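Local coordinates for protein NS2 (Infectious salmon anemia virus, PDB 5WCO) that is a matrix protein that probably builds a layer beneath the viral envelope, through self-polymerization and association with the membrane, at residues Asn91-Gly96 against Thr102-Cys107; Val57-Gly62 against Pro78-Lys83. One frame throughout, in Å; residues are numbered along the deposited sequence.

Interaction 1: Asn91-Gly96 against Thr102-Cys107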
# COMPACT_ATOMS: atom_id res chain seq x y z
N ASN A 91 -19.81 -2.68 -15.73
CA ASN A 91 -19.20 -3.21 -16.96
C ASN A 91 -18.20 -2.25 -17.60
O ASN A 91 -17.03 -2.59 -17.74
CB ASN A 91 -20.24 -3.61 -18.02
CG ASN A 91 -19.65 -4.49 -19.11
OD1 ASN A 91 -19.20 -5.62 -18.84
ND2 ASN A 91 -19.65 -3.99 -20.36
N GLN A 92 -18.68 -1.06 -17.97
CA GLN A 92 -17.85 -0.04 -18.60
C GLN A 92 -16.62 0.23 -17.75
O GLN A 92 -15.49 0.22 -18.24
CB GLN A 92 -18.65 1.25 -18.80
CG GLN A 92 -19.72 1.18 -19.89
CD GLN A 92 -20.75 2.30 -19.78
OE1 GLN A 92 -21.56 2.31 -18.84
NE2 GLN A 92 -20.74 3.24 -20.72
N LEU A 93 -16.87 0.43 -16.46
CA LEU A 93 -15.84 0.66 -15.48
C LEU A 93 -14.75 -0.42 -15.49
O LEU A 93 -13.58 -0.09 -15.56
CB LEU A 93 -16.41 0.78 -14.07
CG LEU A 93 -15.31 1.00 -13.04
CD1 LEU A 93 -14.78 2.45 -13.09
CD2 LEU A 93 -15.83 0.64 -11.66
N VAL A 94 -15.14 -1.69 -15.42
CA VAL A 94 -14.17 -2.77 -15.37
C VAL A 94 -13.39 -2.92 -16.69
O VAL A 94 -12.21 -3.25 -16.67
CB VAL A 94 -14.83 -4.10 -14.96
CG1 VAL A 94 -13.92 -5.31 -15.28
CG2 VAL A 94 -15.17 -4.08 -13.49
N ASN A 95 -14.03 -2.68 -17.83
CA ASN A 95 -13.32 -2.79 -19.10
C ASN A 95 -12.46 -1.56 -19.37
O ASN A 95 -11.38 -1.67 -19.93
CB ASN A 95 -14.29 -3.04 -20.27
CG ASN A 95 -15.05 -4.35 -20.12
OD1 ASN A 95 -14.50 -5.36 -19.66
ND2 ASN A 95 -16.34 -4.35 -20.49
N GLY A 96 -12.94 -0.40 -18.94
CA GLY A 96 -12.18 0.82 -19.10
C GLY A 96 -10.89 0.78 -18.29
O GLY A 96 -9.90 1.38 -18.67
N THR A 102 -7.20 5.47 -15.92
CA THR A 102 -7.25 6.85 -15.46
C THR A 102 -8.40 7.60 -16.08
O THR A 102 -9.14 8.28 -15.37
CB THR A 102 -5.94 7.62 -15.77
OG1 THR A 102 -5.37 7.13 -16.98
CG2 THR A 102 -4.96 7.42 -14.67
N MET A 103 -8.55 7.51 -17.40
CA MET A 103 -9.65 8.22 -18.04
C MET A 103 -11.02 7.72 -17.55
O MET A 103 -11.91 8.52 -17.25
CB MET A 103 -9.55 8.16 -19.57
CG MET A 103 -10.66 8.94 -20.28
SD MET A 103 -10.82 10.69 -19.81
CE MET A 103 -9.84 11.45 -21.11
N THR A 104 -11.19 6.41 -17.45
CA THR A 104 -12.48 5.92 -17.00
C THR A 104 -12.76 6.36 -15.55
O THR A 104 -13.90 6.71 -15.22
CB THR A 104 -12.66 4.40 -17.20
OG1 THR A 104 -11.90 3.70 -16.23
CG2 THR A 104 -12.13 4.02 -18.54
N LEU A 105 -11.72 6.35 -14.71
CA LEU A 105 -11.91 6.68 -13.29
C LEU A 105 -12.22 8.16 -13.16
O LEU A 105 -13.10 8.57 -12.39
CB LEU A 105 -10.68 6.30 -12.44
CG LEU A 105 -10.48 4.79 -12.37
CD1 LEU A 105 -9.09 4.46 -11.94
CD2 LEU A 105 -11.52 4.08 -11.47
N TYR A 106 -11.51 8.95 -13.95
CA TYR A 106 -11.72 10.38 -13.98
C TYR A 106 -13.14 10.67 -14.44
O TYR A 106 -13.79 11.60 -13.95
CB TYR A 106 -10.74 11.00 -14.94
CG TYR A 106 -10.87 12.49 -15.05
CD1 TYR A 106 -10.30 13.31 -14.09
CD2 TYR A 106 -11.52 13.08 -16.13
CE1 TYR A 106 -10.38 14.68 -14.18
CE2 TYR A 106 -11.62 14.46 -16.23
CZ TYR A 106 -11.04 15.26 -15.25
OH TYR A 106 -11.11 16.62 -15.33
N CYS A 107 -13.62 9.89 -15.41
CA CYS A 107 -14.98 10.10 -15.89
C CYS A 107 -16.04 9.73 -14.87
O CYS A 107 -17.06 10.42 -14.77
CB CYS A 107 -15.19 9.45 -17.25
SG CYS A 107 -14.40 10.43 -18.57
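Thr104 sets its methyl group against the bare backbone of Gly96, the closest CA pair of the two segments. CG2 of Thr104 lies 3.2 Å from Gly96 CA, and its CB stands 4.1 Å from the same carbon. With no side chain on Gly96 in the way, the CA atoms of Gly96 and Thr104 approach to 5.5 Å. The Thr104 rotamer (chi1 75°) lays OG1 between its own backbone N and carbonyl carbon; the oxygen bonds to Ala101 O and also lies alongside the Gly96 carbonyl, next to the methyl. Beside this tight spot the contact is looser: CD1 of Leu93 meets CD2 of Leu105 at 4.0 Å, the two side chains crossing at a slant. Both leucines also pack on Ile125 of helix 115-131, which extends the apolar patch beyond the pair. On the outer side of helix 90-99, Val94 and Asn95 direct their CB atoms away from the partner, and Val94 is exposed to solvent. Short-segment axes 9.0 Å apart at an angle of 149° make this a roughly antiparallel helical hairpin, helix 90-99 doubling back into helix 101-110 within an all-helical fold.

Interaction 2: Val57-Gly62 against Pro78-Lys83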
# COMPACT_ATOMS: atom_id res chain seq x y z
N VAL A 57 -4.04 4.30 -9.09
CA VAL A 57 -4.35 4.31 -7.66
C VAL A 57 -4.89 5.66 -7.18
O VAL A 57 -5.91 5.72 -6.46
CB VAL A 57 -3.16 3.82 -6.75
CG1 VAL A 57 -3.55 3.82 -5.29
CG2 VAL A 57 -2.71 2.43 -7.13
N VAL A 58 -4.25 6.74 -7.60
CA VAL A 58 -4.65 8.08 -7.15
C VAL A 58 -6.04 8.40 -7.69
O VAL A 58 -6.90 8.94 -6.98
CB VAL A 58 -3.61 9.14 -7.58
CG1 VAL A 58 -3.92 10.48 -6.97
CG2 VAL A 58 -2.22 8.68 -7.19
N TYR A 59 -6.29 8.04 -8.93
CA TYR A 59 -7.63 8.24 -9.50
C TYR A 59 -8.69 7.38 -8.79
O TYR A 59 -9.81 7.86 -8.56
CB TYR A 59 -7.63 8.04 -11.02
CG TYR A 59 -7.03 9.21 -11.81
CD1 TYR A 59 -5.65 9.35 -11.93
CD2 TYR A 59 -7.84 10.16 -12.43
CE1 TYR A 59 -5.09 10.40 -12.66
CE2 TYR A 59 -7.28 11.23 -13.15
CZ TYR A 59 -5.90 11.33 -13.26
OH TYR A 59 -5.32 12.36 -13.97
N ALA A 60 -8.34 6.13 -8.44
CA ALA A 60 -9.24 5.23 -7.72
C ALA A 60 -9.62 5.81 -6.37
O ALA A 60 -10.79 5.78 -5.98
CB ALA A 60 -8.64 3.87 -7.56
N MET A 61 -8.64 6.37 -5.66
CA MET A 61 -8.94 7.07 -4.41
C MET A 61 -9.87 8.24 -4.65
O MET A 61 -10.72 8.53 -3.82
CB MET A 61 -7.64 7.55 -3.74
CG MET A 61 -6.75 6.43 -3.19
SD MET A 61 -5.23 7.02 -2.37
CE MET A 61 -4.11 7.06 -3.78
N GLY A 62 -9.71 8.92 -5.79
CA GLY A 62 -10.62 10.02 -6.14
C GLY A 62 -12.07 9.56 -6.25
O GLY A 62 -12.98 10.16 -5.69
N PRO A 78 -5.07 15.90 -12.99
CA PRO A 78 -4.66 16.16 -14.38
C PRO A 78 -5.63 15.47 -15.35
O PRO A 78 -5.91 14.29 -15.21
CB PRO A 78 -3.26 15.53 -14.46
CG PRO A 78 -2.75 15.53 -13.04
CD PRO A 78 -3.99 15.31 -12.18
N VAL A 79 -6.15 16.23 -16.31
CA VAL A 79 -7.02 15.67 -17.33
C VAL A 79 -6.18 14.69 -18.13
O VAL A 79 -5.09 15.06 -18.58
CB VAL A 79 -7.58 16.78 -18.26
CG1 VAL A 79 -8.57 16.18 -19.27
CG2 VAL A 79 -8.23 17.89 -17.43
N PRO A 80 -6.66 13.44 -18.29
CA PRO A 80 -5.91 12.42 -19.05
C PRO A 80 -6.11 12.57 -20.57
O PRO A 80 -6.88 13.42 -21.02
CB PRO A 80 -6.51 11.09 -18.55
CG PRO A 80 -7.46 11.44 -17.43
CD PRO A 80 -7.87 12.87 -17.66
N GLU A 81 -5.42 11.73 -21.33
CA GLU A 81 -5.49 11.78 -22.80
C GLU A 81 -6.68 10.99 -23.35
O GLU A 81 -7.08 9.97 -22.76
CB GLU A 81 -4.18 11.25 -23.42
CG GLU A 81 -2.90 11.50 -22.62
CD GLU A 81 -1.82 12.22 -23.42
OE1 GLU A 81 -2.07 12.53 -24.61
OE2 GLU A 81 -0.73 12.47 -22.87
N GLY A 82 -7.26 11.44 -24.46
CA GLY A 82 -8.29 10.68 -25.15
C GLY A 82 -9.73 11.14 -24.98
O GLY A 82 -10.02 12.11 -24.27
N LYS A 83 -10.64 10.44 -25.66
CA LYS A 83 -12.07 10.73 -25.58
C LYS A 83 -12.56 10.66 -24.13
O LYS A 83 -12.16 9.78 -23.37
CB LYS A 83 -12.87 9.78 -26.49
CG LYS A 83 -13.18 8.38 -25.89
CD LYS A 83 -13.48 7.32 -26.96
CE LYS A 83 -12.22 6.95 -27.77
NZ LYS A 83 -12.37 5.71 -28.59
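The carbonyl oxygen of Pro78 accepts a hydrogen bond from the hydroxyl of Tyr59, the one hydrogen bond between segments 57-62 and 78-83. The modelled OH to O distance, from Tyr59 to Pro78, is 2.4 Å; that is very short, and its exact length is doubtful at this resolution. This is a tyrosine side chain-to-backbone hydrogen bond in an all-helical fold, joining helix 55-66 to the irregular, proline-containing loop that leads to helix 90-99. The backbones themselves stay well apart, the nearest CA atoms, those of Tyr59 and Pro78, being 9.8 Å from each other, and the tyrosine spans the gap. Its CG lies anti to the carbonyl carbon (chi1 -76°), which carries the ring off the helix toward the loop. The acceptor sits at the ring edge, in the ring plane. Pro78 and Val79 have backbone angles close to those of a polyproline II helix; the carbonyl of Pro78 meets Tyr59, and the CB of Val79 points away from helix 55-66. Tyr59 is buried: Phe77 meets its ring with the planes at about 45°, and Thr102, Leu105 and Tyr106 of helix 101-110 pack on the side chain too. The two prolines approach the phenol end differently. The Pro78 ring lies beside the hydroxyl, its CD 3.7 Å from Tyr59 OH, whereas Pro80 makes the apolar contact, its ring approaching the phenol obliquely with CG 4.3 Å from CE2 of Tyr59.

Interactions 1 and 2 lie side by side, their centres about 9 Å apart and on the same side of the chain's centre. Helix 101-110 is shared: it forms one arm of the hairpin in interaction 1 and also borders interaction 2, where the methyl of Thr102 touches Tyr59, CG2 of Thr102 lying 3.4 Å from Tyr59 CD1. Met103 packs on the loop, its CG 3.5 Å from Lys83 O and its CE 3.5 Å from Glu81 O. Along the chain the two contacts follow in series: the loop is tied to helix 55-66 before the hairpin begins. Together they join helix 55-66, the loop and the hairpin into one packed end of the domain.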